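Local coordinates for DegV family protein (Eubacterium eligens, PDB 3FDJ) that is of unknown function but, as a member of the DegV family, probably binds a fatty acid in the cleft between its two domains, at residues Ser115-Pro120 against Gly188-His193; Leu155-Lys160 against Gly194-Ile199; Lys173-Ala178 against Ile184-Thr189; Gly200-Asp205 against Leu209-Ala214. One frame throughout, in Å; residues are numbered along the deposited sequence.

All four contacts involve one six-stranded mixed sheet: interaction 2 is between two of its strands, interactions 3 and 4 set a helix against a strand, and interaction 1 joins the end of strand 184-190 to a loop leading out of the other sheet. Interactions 1, 2 and 3 are partly buried, whereas interaction 4 is a surface contact at the outermost strand 196-203. Chemistry follows place: one water between two carbonyls and one between a lysine amine and a carbonyl in interaction 1, apolar contacts on both faces of the sheet in interaction 2, valine, isoleucine and alanine packing in interaction 3, and an aliphatic lysine stem plus a helical backbone bond in interaction 4. Interactions 2 and 3 also share the sodium ion.

Interaction 1 of 4, residues Ser115-Pro120 against Gly188-His193; sequences SKSTGP and GTASSH
The cleft between the two sheets, where DegV proteins are thought to take up a lipid, is probably bordered by Ala190 meeting Lys116 and Ser117; a hexaethylene glycol bound about 4 Å from the Ala190 side chain is consistent with such a pocket. Ala190 CB lies 3.8 Å from Ser117 OG and 3.9 Å from Lys116 O. Ser117 OG, turned anti to its backbone nitrogen (chi1 -167°), has Gln121 OE1 as its hydrogen-bond partner, and Ala190 CB only packs against it. The polar links between the segments all run through water. One molecule donates to both Lys116 O and Ser191 O, at 2.8 Å from each, bridging two carbonyls that cannot bond one another. The extended lysine chain brings NZ to a second water at the protein surface, which accepts from Lys116 NZ at 2.9 Å and donates to Ser192 O. Each loop holds an ST turn: Ser115 OG takes Ser117 N at 3.1 Å, and Ser191 OG, also hydrogen-bonded to Thr195 OG1, takes His193 N at 3.0 Å. Loop 115-120 joins strand 109-114 to helix 120-134, Gly119 being at the N-cap position; residues 191-193 turn from strand 184-190 towards 196-203, and Leu155 of strand 153-159 packs on Ser117 and Ala190.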
loop_
_atom_site.group_PDB
_atom_site.type_symbol
_atom_site.label_atom_id
_atom_site.label_comp_id
_atom_site.label_asym_id
_atom_site.label_seq_id
_atom_site.Cartn_x
_atom_site.Cartn_y
_atom_site.Cartn_z
ATOM N N SER A 115 1.327 -8.154 4.250
ATOM C CA SER A 115 0.162 -7.888 3.403
ATOM C C SER A 115 0.263 -8.526 2.041
ATOM O O SER A 115 -0.751 -8.598 1.355
ATOM C CB SER A 115 -0.055 -6.392 3.206
ATOM O OG SER A 115 0.978 -5.803 2.428
ATOM N N LYS A 116 1.475 -8.924 1.624
ATOM C CA LYS A 116 1.713 -9.415 0.268
ATOM C C LYS A 116 1.347 -8.341 -0.774
ATOM O O LYS A 116 1.126 -8.636 -1.943
ATOM C CB LYS A 116 0.933 -10.697 0.012
ATOM C CG LYS A 116 1.101 -11.781 1.072
ATOM C CD LYS A 116 0.303 -13.004 0.619
ATOM C CE LYS A 116 0.180 -14.078 1.654
ATOM N NZ LYS A 116 -0.477 -15.268 1.025
ATOM N N SER A 117 1.329 -7.093 -0.346
ATOM C CA SER A 117 0.929 -6.014 -1.204
ATOM C C SER A 117 1.420 -4.660 -0.670
ATOM O O SER A 117 2.506 -4.567 -0.104
ATOM C CB SER A 117 -0.600 -6.057 -1.327
ATOM O OG SER A 117 -1.075 -5.214 -2.378
ATOM N N THR A 118 0.633 -3.613 -0.901
ATOM C CA THR A 118 1.002 -2.247 -0.532
ATOM C C THR A 118 -0.247 -1.380 -0.562
ATOM O O THR A 118 -1.307 -1.810 -1.042
ATOM C CB THR A 118 2.050 -1.672 -1.504
ATOM O OG1 THR A 118 2.672 -0.528 -0.903
ATOM C CG2 THR A 118 1.413 -1.306 -2.873
ATOM N N GLY A 119 -0.107 -0.161 -0.053
ATOM C CA GLY A 119 -1.082 0.897 -0.239
ATOM C C GLY A 119 -2.498 0.498 0.085
ATOM O O GLY A 119 -2.783 0.103 1.217
ATOM N N PRO A 120 -3.406 0.615 -0.905
ATOM C CA PRO A 120 -4.802 0.416 -0.572
ATOM C C PRO A 120 -5.161 -0.975 -0.095
ATOM O O PRO A 120 -6.163 -1.127 0.599
ATOM C CB PRO A 120 -5.543 0.772 -1.873
ATOM C CG PRO A 120 -4.535 0.628 -2.933
ATOM C CD PRO A 120 -3.244 1.076 -2.284
ATOM N N GLY A 188 -0.536 -3.250 -13.599
ATOM C CA GLY A 188 -0.013 -4.349 -12.800
ATOM C C GLY A 188 -1.004 -4.877 -11.785
ATOM O O GLY A 188 -2.081 -4.296 -11.560
ATOM N N THR A 189 -0.651 -6.014 -11.207
ATOM C CA THR A 189 -1.356 -6.547 -10.049
ATOM C C THR A 189 -0.345 -7.055 -9.031
ATOM O O THR A 189 0.813 -7.331 -9.363
ATOM C CB THR A 189 -2.359 -7.659 -10.472
ATOM O OG1 THR A 189 -3.197 -8.028 -9.364
ATOM C CG2 THR A 189 -1.637 -8.887 -11.029
ATOM N N ALA A 190 -0.775 -7.158 -7.774
ATOM C CA ALA A 190 0.036 -7.831 -6.759
ATOM C C ALA A 190 -0.063 -9.334 -7.015
ATOM O O ALA A 190 -1.169 -9.903 -7.075
ATOM C CB ALA A 190 -0.436 -7.445 -5.339
ATOM N N SER A 191 1.089 -9.984 -7.208
ATOM C CA SER A 191 1.122 -11.424 -7.502
ATOM C C SER A 191 0.906 -12.249 -6.233
ATOM O O SER A 191 0.963 -11.741 -5.110
ATOM C CB SER A 191 2.466 -11.822 -8.108
ATOM O OG SER A 191 3.452 -11.923 -7.092
ATOM N N SER A 192 0.702 -13.543 -6.433
ATOM C CA SER A 192 0.593 -14.479 -5.335
ATOM C C SER A 192 1.886 -14.551 -4.505
ATOM O O SER A 192 1.861 -15.041 -3.378
ATOM C CB SER A 192 0.260 -15.870 -5.876
ATOM O OG SER A 192 1.403 -16.401 -6.535
ATOM N N HIS A 193 3.004 -14.084 -5.061
ATOM C CA HIS A 193 4.279 -14.013 -4.332
ATOM C C HIS A 193 4.562 -12.656 -3.727
ATOM O O HIS A 193 5.682 -12.416 -3.250
ATOM C CB HIS A 193 5.438 -14.364 -5.270
ATOM C CG HIS A 193 5.255 -15.666 -5.972
ATOM N ND1 HIS A 193 5.364 -16.877 -5.325
ATOM C CD2 HIS A 193 4.940 -15.949 -7.258
ATOM C CE1 HIS A 193 5.137 -17.856 -6.184
ATOM N NE2 HIS A 193 4.874 -17.321 -7.363
HETATM O O HOH W 1 -0.643 -10.385 -3.230
HETATM O O HOH W 2 -0.141 -15.394 -1.839
#

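Interaction 2 of 4, residues Leu155-Lys160 against Gly194-Ile199; sequences LFCSLK and GTLEAI. With NA (sodium ion), chain E.
Two apolar pairs carry this contact, one on each face of the sheet. Phe156 offers its ring edge to the end of Ile199, whose CD1 methyl lies near the ring plane, 3.8 Å from Phe156 CD1. On the other face Cys157 SG touches Leu196 CD1, also at 3.8 Å. The sulfur sits between its own backbone nitrogen and carbonyl carbon (chi1 62°), while Leu196 swings CG anti to its nitrogen (chi1 178°), which carries CD1 inward to the sulfur. The strands holding these residues are not hydrogen-bonded to each other: strand 184-190 runs antiparallel between them, and the nearest CA atoms, of Phe156 and Ile199, remain 9.2 Å apart. Gly188 of that middle strand pairs with Cys157 and has no side chain to come between sulfur and leucine methyl. Further out, Leu215 of helix 205-219 packs on both Phe156 and Ile199, and Leu165 of helix 163-167 lies against Leu196 and Leu159 on the opposite face. Leu196 is also about 4 Å from the bound hexaethylene glycol, on the side of the presumed lipid cleft. Just past the end of strand 153-159, Lys160 O binds the sodium ion at 2.6 Å, a site completed by Ala179, Ile184 and two waters.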
loop_
_atom_site.group_PDB
_atom_site.type_symbol
_atom_site.label_atom_id
_atom_site.label_comp_id
_atom_site.label_asym_id
_atom_site.label_seq_id
_atom_site.Cartn_x
_atom_site.Cartn_y
_atom_site.Cartn_z
ATOM N N LEU A 155 -5.237 -6.278 -5.731
ATOM C CA LEU A 155 -4.702 -4.971 -6.031
ATOM C C LEU A 155 -4.378 -4.858 -7.506
ATOM O O LEU A 155 -3.791 -5.770 -8.091
ATOM C CB LEU A 155 -3.435 -4.700 -5.212
ATOM C CG LEU A 155 -2.745 -3.356 -5.488
ATOM C CD1 LEU A 155 -2.175 -2.784 -4.181
ATOM C CD2 LEU A 155 -1.671 -3.478 -6.536
ATOM N N PHE A 156 -4.715 -3.715 -8.087
ATOM C CA PHE A 156 -4.303 -3.379 -9.436
ATOM C C PHE A 156 -3.705 -1.982 -9.436
ATOM O O PHE A 156 -4.069 -1.129 -8.597
ATOM C CB PHE A 156 -5.493 -3.438 -10.397
ATOM C CG PHE A 156 -6.112 -4.792 -10.509
ATOM C CD1 PHE A 156 -5.526 -5.781 -11.307
ATOM C CD2 PHE A 156 -7.257 -5.108 -9.787
ATOM C CE1 PHE A 156 -6.073 -7.053 -11.377
ATOM C CE2 PHE A 156 -7.815 -6.379 -9.879
ATOM C CZ PHE A 156 -7.221 -7.350 -10.662
ATOM N N CYS A 157 -2.805 -1.725 -10.375
ATOM C CA CYS A 157 -2.206 -0.411 -10.478
ATOM C C CYS A 157 -2.060 -0.019 -11.936
ATOM O O CYS A 157 -2.058 -0.870 -12.813
ATOM C CB CYS A 157 -0.861 -0.357 -9.763
ATOM S SG CYS A 157 0.367 -1.438 -10.428
ATOM N N SER A 158 -1.964 1.275 -12.170
ATOM C CA SER A 158 -1.575 1.802 -13.473
ATOM C C SER A 158 -0.511 2.871 -13.264
ATOM O O SER A 158 -0.753 3.886 -12.591
ATOM C CB SER A 158 -2.791 2.377 -14.187
ATOM O OG SER A 158 -2.425 2.805 -15.491
ATOM N N LEU A 159 0.673 2.637 -13.811
ATOM C CA LEU A 159 1.829 3.484 -13.585
ATOM C C LEU A 159 2.307 4.130 -14.882
ATOM O O LEU A 159 2.484 3.451 -15.888
ATOM C CB LEU A 159 2.952 2.670 -12.951
ATOM C CG LEU A 159 2.554 1.845 -11.735
ATOM C CD1 LEU A 159 3.780 1.149 -11.143
ATOM C CD2 LEU A 159 1.856 2.730 -10.661
ATOM N N LYS A 160 2.543 5.436 -14.853
ATOM C CA LYS A 160 2.991 6.171 -16.020
ATOM C C LYS A 160 4.498 6.148 -16.154
ATOM O O LYS A 160 5.037 6.443 -17.231
ATOM C CB LYS A 160 2.498 7.625 -15.958
ATOM C CG LYS A 160 0.978 7.727 -15.883
ATOM C CD LYS A 160 0.479 9.140 -16.174
ATOM C CE LYS A 160 -1.051 9.182 -16.197
ATOM N NZ LYS A 160 -1.541 10.502 -16.662
ATOM N N GLY A 194 3.587 -11.747 -3.775
ATOM C CA GLY A 194 3.792 -10.424 -3.258
ATOM C C GLY A 194 4.776 -9.608 -4.070
ATOM O O GLY A 194 5.523 -8.800 -3.514
ATOM N N THR A 195 4.747 -9.777 -5.390
ATOM C CA THR A 195 5.566 -8.979 -6.272
ATOM C C THR A 195 4.681 -8.294 -7.308
ATOM O O THR A 195 3.488 -8.586 -7.424
ATOM C CB THR A 195 6.619 -9.844 -6.979
ATOM O OG1 THR A 195 5.956 -10.855 -7.751
ATOM C CG2 THR A 195 7.553 -10.506 -5.957
ATOM N N LEU A 196 5.259 -7.362 -8.046
ATOM C CA LEU A 196 4.513 -6.596 -9.029
ATOM C C LEU A 196 4.494 -7.406 -10.312
ATOM O O LEU A 196 5.548 -7.712 -10.871
ATOM C CB LEU A 196 5.169 -5.243 -9.277
ATOM C CG LEU A 196 4.523 -4.341 -10.321
ATOM C CD1 LEU A 196 3.048 -4.036 -10.048
ATOM C CD2 LEU A 196 5.318 -3.037 -10.415
ATOM N N GLU A 197 3.299 -7.800 -10.729
ATOM C CA GLU A 197 3.122 -8.613 -11.922
ATOM C C GLU A 197 2.510 -7.714 -12.990
ATOM O O GLU A 197 1.407 -7.249 -12.812
ATOM C CB GLU A 197 2.169 -9.744 -11.580
ATOM C CG GLU A 197 1.962 -10.787 -12.624
ATOM C CD GLU A 197 1.561 -12.076 -11.946
ATOM O OE1 GLU A 197 0.440 -12.115 -11.390
ATOM O OE2 GLU A 197 2.387 -13.022 -11.907
ATOM N N ALA A 198 3.224 -7.469 -14.087
ATOM C CA ALA A 198 2.700 -6.594 -15.137
ATOM C C ALA A 198 1.646 -7.355 -15.961
ATOM O O ALA A 198 1.869 -8.481 -16.377
ATOM C CB ALA A 198 3.853 -6.071 -16.026
ATOM N N ILE A 199 0.491 -6.738 -16.141
ATOM C CA ILE A 199 -0.639 -7.324 -16.843
ATOM C C ILE A 199 -0.617 -6.866 -18.299
ATOM O O ILE A 199 -0.975 -7.612 -19.201
ATOM C CB ILE A 199 -1.982 -6.840 -16.215
ATOM C CG1 ILE A 199 -2.267 -7.589 -14.917
ATOM C CG2 ILE A 199 -3.147 -7.008 -17.221
ATOM C CD1 ILE A 199 -3.493 -7.100 -14.207
HETATM NA NA NA E . 4.543 6.606 -19.750
HETATM O O HOH W 3 2.933 7.997 -19.649
HETATM O O HOH W 4 5.879 8.452 -19.723
#

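Interaction 3 of 4, residues Lys173-Ala178 against Ile184-Thr189; sequences KVVASA and ISVIGT. With NA (sodium ion), chain E.
The carbonyl oxygen of Ile184 binds the sodium ion at 2.4 Å, right where the side chain of the same residue comes up against Ala178. Two waters join the ion, the closer one 2.1 Å from the metal, and the carbonyl oxygens of Lys160 and Ala179 make up the rest of a five-ligand shell of main chain and water. The ion thereby brings together Lys160, just past strand 153-159, Ile184, and Ala179, the residue just after Ala178. With CG2 anti to its backbone nitrogen (CG1 at chi1 -60°), Ile184 lays this branch methyl on the carbonyl of Ala178, CG2 being 3.5 Å from Ala178 O. Val186, two residues on along the same face, divides its methyls: CG2 touches Ala178 CB at 3.9 Å and approaches the Val175 carbonyl, whereas CG1 faces Val175 CG1 more loosely at 4.3 Å. Within the helix, Ser177 OG donates to Val174 O at 2.7 Å, bending back to the carbonyl three residues earlier, well off the C=O direction and tilted 31° from its plane. Helix 173-177 and Ala178 thus lie against the 184-186 part of one face of strand 184-190, with Val175 also reaching Ala198 of strand 196-203 and Leu162 packing on Val186; helix 205-219 covers the other face, where it meets Ile187.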
loop_
_atom_site.group_PDB
_atom_site.type_symbol
_atom_site.label_atom_id
_atom_site.label_comp_id
_atom_site.label_asym_id
_atom_site.label_seq_id
_atom_site.Cartn_x
_atom_site.Cartn_y
_atom_site.Cartn_z
ATOM N N LYS A 173 13.622 -4.384 -16.316
ATOM C CA LYS A 173 13.816 -3.323 -17.303
ATOM C C LYS A 173 12.842 -3.421 -18.480
ATOM O O LYS A 173 12.300 -2.400 -18.909
ATOM C CB LYS A 173 15.262 -3.308 -17.803
ATOM C CG LYS A 173 16.225 -2.784 -16.737
ATOM C CD LYS A 173 17.605 -2.442 -17.313
ATOM C CE LYS A 173 18.544 -3.652 -17.384
ATOM N NZ LYS A 173 19.516 -3.758 -16.237
ATOM N N VAL A 174 12.572 -4.632 -18.969
ATOM C CA VAL A 174 11.681 -4.771 -20.116
ATOM C C VAL A 174 10.298 -4.245 -19.782
ATOM O O VAL A 174 9.702 -3.550 -20.591
ATOM C CB VAL A 174 11.601 -6.235 -20.699
ATOM C CG1 VAL A 174 10.964 -7.233 -19.696
ATOM C CG2 VAL A 174 10.828 -6.223 -22.026
ATOM N N VAL A 175 9.816 -4.554 -18.577
ATOM C CA VAL A 175 8.515 -4.096 -18.112
ATOM C C VAL A 175 8.500 -2.579 -17.965
ATOM O O VAL A 175 7.595 -1.933 -18.466
ATOM C CB VAL A 175 8.089 -4.813 -16.811
ATOM C CG1 VAL A 175 6.932 -4.062 -16.124
ATOM C CG2 VAL A 175 7.672 -6.259 -17.142
ATOM N N ALA A 176 9.536 -2.019 -17.355
ATOM C CA ALA A 176 9.620 -0.573 -17.145
ATOM C C ALA A 176 9.732 0.197 -18.452
ATOM O O ALA A 176 9.220 1.312 -18.542
ATOM C CB ALA A 176 10.790 -0.218 -16.240
ATOM N N SER A 177 10.376 -0.390 -19.462
ATOM C CA SER A 177 10.613 0.321 -20.723
ATOM C C SER A 177 9.329 0.722 -21.444
ATOM O O SER A 177 9.324 1.703 -22.169
ATOM C CB SER A 177 11.511 -0.472 -21.674
ATOM O OG SER A 177 10.834 -1.612 -22.149
ATOM N N ALA A 178 8.257 -0.030 -21.254
ATOM C CA ALA A 178 6.986 0.303 -21.893
ATOM C C ALA A 178 6.518 1.710 -21.528
ATOM O O ALA A 178 6.021 2.460 -22.394
ATOM C CB ALA A 178 5.917 -0.697 -21.508
ATOM N N ILE A 184 1.935 6.156 -22.455
ATOM C CA ILE A 184 1.762 4.749 -22.150
ATOM C C ILE A 184 1.919 4.518 -20.652
ATOM O O ILE A 184 2.909 4.938 -20.063
ATOM C CB ILE A 184 2.780 3.840 -22.906
ATOM C CG1 ILE A 184 2.616 4.001 -24.402
ATOM C CG2 ILE A 184 2.559 2.359 -22.545
ATOM C CD1 ILE A 184 1.187 3.705 -24.901
ATOM N N SER A 185 0.939 3.823 -20.070
ATOM C CA SER A 185 1.014 3.315 -18.708
ATOM C C SER A 185 1.137 1.806 -18.691
ATOM O O SER A 185 0.720 1.146 -19.634
ATOM C CB SER A 185 -0.256 3.685 -17.963
ATOM O OG SER A 185 -0.380 5.086 -17.857
ATOM N N VAL A 186 1.694 1.270 -17.610
ATOM C CA VAL A 186 1.740 -0.162 -17.369
ATOM C C VAL A 186 0.753 -0.504 -16.292
ATOM O O VAL A 186 0.709 0.158 -15.234
ATOM C CB VAL A 186 3.125 -0.646 -16.945
ATOM C CG1 VAL A 186 3.088 -2.133 -16.486
ATOM C CG2 VAL A 186 4.128 -0.409 -18.087
ATOM N N ILE A 187 -0.064 -1.514 -16.579
ATOM C CA ILE A 187 -1.046 -2.015 -15.628
ATOM C C ILE A 187 -0.454 -3.234 -14.919
ATOM O O ILE A 187 0.095 -4.139 -15.557
ATOM C CB ILE A 187 -2.357 -2.426 -16.348
ATOM C CG1 ILE A 187 -2.964 -1.241 -17.087
ATOM C CG2 ILE A 187 -3.375 -2.971 -15.321
ATOM C CD1 ILE A 187 -4.150 -1.663 -18.007
ATOM N N GLY A 188 -0.536 -3.250 -13.599
ATOM C CA GLY A 188 -0.013 -4.349 -12.800
ATOM C C GLY A 188 -1.004 -4.877 -11.785
ATOM O O GLY A 188 -2.081 -4.296 -11.560
ATOM N N THR A 189 -0.651 -6.014 -11.207
ATOM C CA THR A 189 -1.356 -6.547 -10.049
ATOM C C THR A 189 -0.345 -7.055 -9.031
ATOM O O THR A 189 0.813 -7.331 -9.363
ATOM C CB THR A 189 -2.359 -7.659 -10.472
ATOM O OG1 THR A 189 -3.197 -8.028 -9.364
ATOM C CG2 THR A 189 -1.637 -8.887 -11.029
HETATM NA NA NA E . 4.543 6.606 -19.750
HETATM O O HOH W 3 2.933 7.997 -19.649
HETATM O O HOH W 4 5.879 8.452 -19.723
#

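Interaction 4 of 4, residues Gly200-Asp205 against Leu209-Ala214. With ACY (acetic acid), chain F.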
loop_
_atom_site.group_PDB
_atom_site.type_symbol
_atom_site.label_atom_id
_atom_site.label_comp_id
_atom_site.label_asym_id
_atom_site.label_seq_id
_atom_site.Cartn_x
_atom_site.Cartn_y
_atom_site.Cartn_z
ATOM N N GLY A 200 -0.217 -5.629 -18.523
ATOM C CA GLY A 200 -0.164 -5.086 -19.858
ATOM C C GLY A 200 0.023 -3.589 -19.890
ATOM O O GLY A 200 0.168 -2.963 -18.886
ATOM N N LYS A 201 0.033 -3.030 -21.088
ATOM C CA LYS A 201 0.241 -1.593 -21.264
ATOM C C LYS A 201 -1.077 -0.976 -21.624
ATOM O O LYS A 201 -2.016 -1.665 -22.042
ATOM C CB LYS A 201 1.244 -1.336 -22.382
ATOM C CG LYS A 201 0.675 -1.500 -23.762
ATOM C CD LYS A 201 1.732 -1.545 -24.804
ATOM C CE LYS A 201 1.569 -0.468 -25.801
ATOM N NZ LYS A 201 2.809 -0.353 -26.606
ATOM N N CYS A 202 -1.142 0.341 -21.530
ATOM C CA CYS A 202 -2.364 1.004 -21.793
ATOM C C CYS A 202 -2.152 2.426 -22.292
ATOM O O CYS A 202 -1.422 3.190 -21.675
ATOM C CB CYS A 202 -3.112 1.005 -20.478
ATOM S SG CYS A 202 -4.724 1.462 -20.677
ATOM N N ARG A 203 -2.775 2.790 -23.414
ATOM C CA ARG A 203 -2.735 4.177 -23.885
ATOM C C ARG A 203 -4.012 4.962 -23.538
ATOM O O ARG A 203 -5.027 4.905 -24.270
ATOM C CB ARG A 203 -2.495 4.261 -25.399
ATOM C CG ARG A 203 -2.400 5.724 -25.876
ATOM C CD ARG A 203 -1.874 5.912 -27.313
ATOM N NE ARG A 203 -0.413 5.937 -27.340
ATOM C CZ ARG A 203 0.348 6.969 -26.964
ATOM N NH1 ARG A 203 1.670 6.851 -27.007
ATOM N NH2 ARG A 203 -0.194 8.108 -26.539
ATOM N N GLY A 204 -3.944 5.695 -22.440
ATOM C CA GLY A 204 -4.961 6.661 -22.070
ATOM C C GLY A 204 -5.954 6.169 -21.045
ATOM O O GLY A 204 -6.128 4.961 -20.850
ATOM N N ASP A 205 -6.628 7.128 -20.423
ATOM C CA ASP A 205 -7.579 6.859 -19.355
ATOM C C ASP A 205 -8.745 5.958 -19.761
ATOM O O ASP A 205 -9.104 5.035 -19.016
ATOM C CB ASP A 205 -8.153 8.158 -18.815
ATOM C CG ASP A 205 -7.094 9.079 -18.200
ATOM O OD1 ASP A 205 -5.959 8.624 -17.919
ATOM O OD2 ASP A 205 -7.437 10.270 -17.982
ATOM N N LEU A 209 -9.840 2.306 -18.120
ATOM C CA LEU A 209 -11.119 1.993 -17.475
ATOM C C LEU A 209 -11.688 0.668 -17.989
ATOM O O LEU A 209 -12.194 -0.147 -17.213
ATOM C CB LEU A 209 -12.152 3.113 -17.660
ATOM C CG LEU A 209 -11.847 4.488 -17.055
ATOM C CD1 LEU A 209 -13.091 5.390 -17.070
ATOM C CD2 LEU A 209 -11.323 4.345 -15.676
ATOM N N VAL A 210 -11.589 0.443 -19.294
ATOM C CA VAL A 210 -12.110 -0.785 -19.898
ATOM C C VAL A 210 -11.303 -2.016 -19.458
ATOM O O VAL A 210 -11.861 -3.088 -19.135
ATOM C CB VAL A 210 -12.125 -0.663 -21.439
ATOM C CG1 VAL A 210 -12.464 -1.987 -22.077
ATOM C CG2 VAL A 210 -13.122 0.443 -21.881
ATOM N N LYS A 211 -9.992 -1.878 -19.451
ATOM C CA LYS A 211 -9.141 -2.980 -18.987
ATOM C C LYS A 211 -9.389 -3.319 -17.513
ATOM O O LYS A 211 -9.436 -4.478 -17.152
ATOM C CB LYS A 211 -7.670 -2.675 -19.228
ATOM C CG LYS A 211 -7.268 -2.772 -20.672
ATOM C CD LYS A 211 -5.763 -2.559 -20.817
ATOM C CE LYS A 211 -5.285 -2.558 -22.278
ATOM N NZ LYS A 211 -5.784 -3.695 -23.101
ATOM N N LEU A 212 -9.539 -2.306 -16.673
ATOM C CA LEU A 212 -9.792 -2.516 -15.261
ATOM C C LEU A 212 -11.122 -3.208 -15.033
ATOM O O LEU A 212 -11.225 -4.094 -14.174
ATOM C CB LEU A 212 -9.757 -1.187 -14.480
ATOM C CG LEU A 212 -8.388 -0.555 -14.233
ATOM C CD1 LEU A 212 -8.535 0.817 -13.550
ATOM C CD2 LEU A 212 -7.494 -1.480 -13.381
ATOM N N GLN A 213 -12.139 -2.830 -15.810
ATOM C CA GLN A 213 -13.435 -3.481 -15.673
ATOM C C GLN A 213 -13.319 -4.962 -16.003
ATOM O O GLN A 213 -13.885 -5.797 -15.297
ATOM C CB GLN A 213 -14.521 -2.800 -16.532
ATOM C CG GLN A 213 -15.873 -3.424 -16.344
ATOM C CD GLN A 213 -16.997 -2.631 -16.990
ATOM O OE1 GLN A 213 -16.824 -1.471 -17.377
ATOM N NE2 GLN A 213 -18.177 -3.244 -17.053
ATOM N N ALA A 214 -12.568 -5.298 -17.055
ATOM C CA ALA A 214 -12.368 -6.700 -17.422
ATOM C C ALA A 214 -11.585 -7.462 -16.316
ATOM O O ALA A 214 -11.934 -8.593 -15.954
ATOM C CB ALA A 214 -11.662 -6.818 -18.785
HETATM C C ACY F . 1.259 3.369 -28.568
HETATM O O ACY F . 2.187 4.087 -28.128
HETATM O OXT ACY F . 0.049 3.550 -28.268
HETATM C CH3 ACY F . 1.624 2.242 -29.499
#
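With CG anti to its carbonyl carbon (chi1 -73°), Lys211 sends an extended stem from the helix onto the strand and bends only at its last torsion; Cys202 turns SG anti to its backbone nitrogen (chi1 -168°) to lie beside that stem. The aliphatic carbons do the touching: Lys211 CE is 3.4 Å from Lys201 O, and Lys211 CD lies 4.2 Å from Cys202 SG. At the far end, Leu209 N donates to Asp205 O at 3.0 Å (N-H...O 158°), a backbone bond of the first helical turn. Leu209 CG leans on the same oxygen, 3.4 Å from Asp205 O. This is the strand-to-helix turn of a beta-alpha-beta crossover: edge strand 196-203 ends, Gly204 takes the N-cap position, and helix 205-219 leads on to strand 226-230, parallel to the first, with three strands between them. Cys202 fills the angle between strand and helix, also touching Lys207 and Leu208. Arg203 instead points away from the helix and holds a bound acetic acid (probably acetate from the crystallisation liquor) at its guanidinium edge: NE to OXT at 2.6 Å and NH1, which also bonds Leu182 O, to O at 3.0 Å. Asp205 forms a salt bridge with Lys239 of helix 234-248, whose Ile240 packs on Leu209.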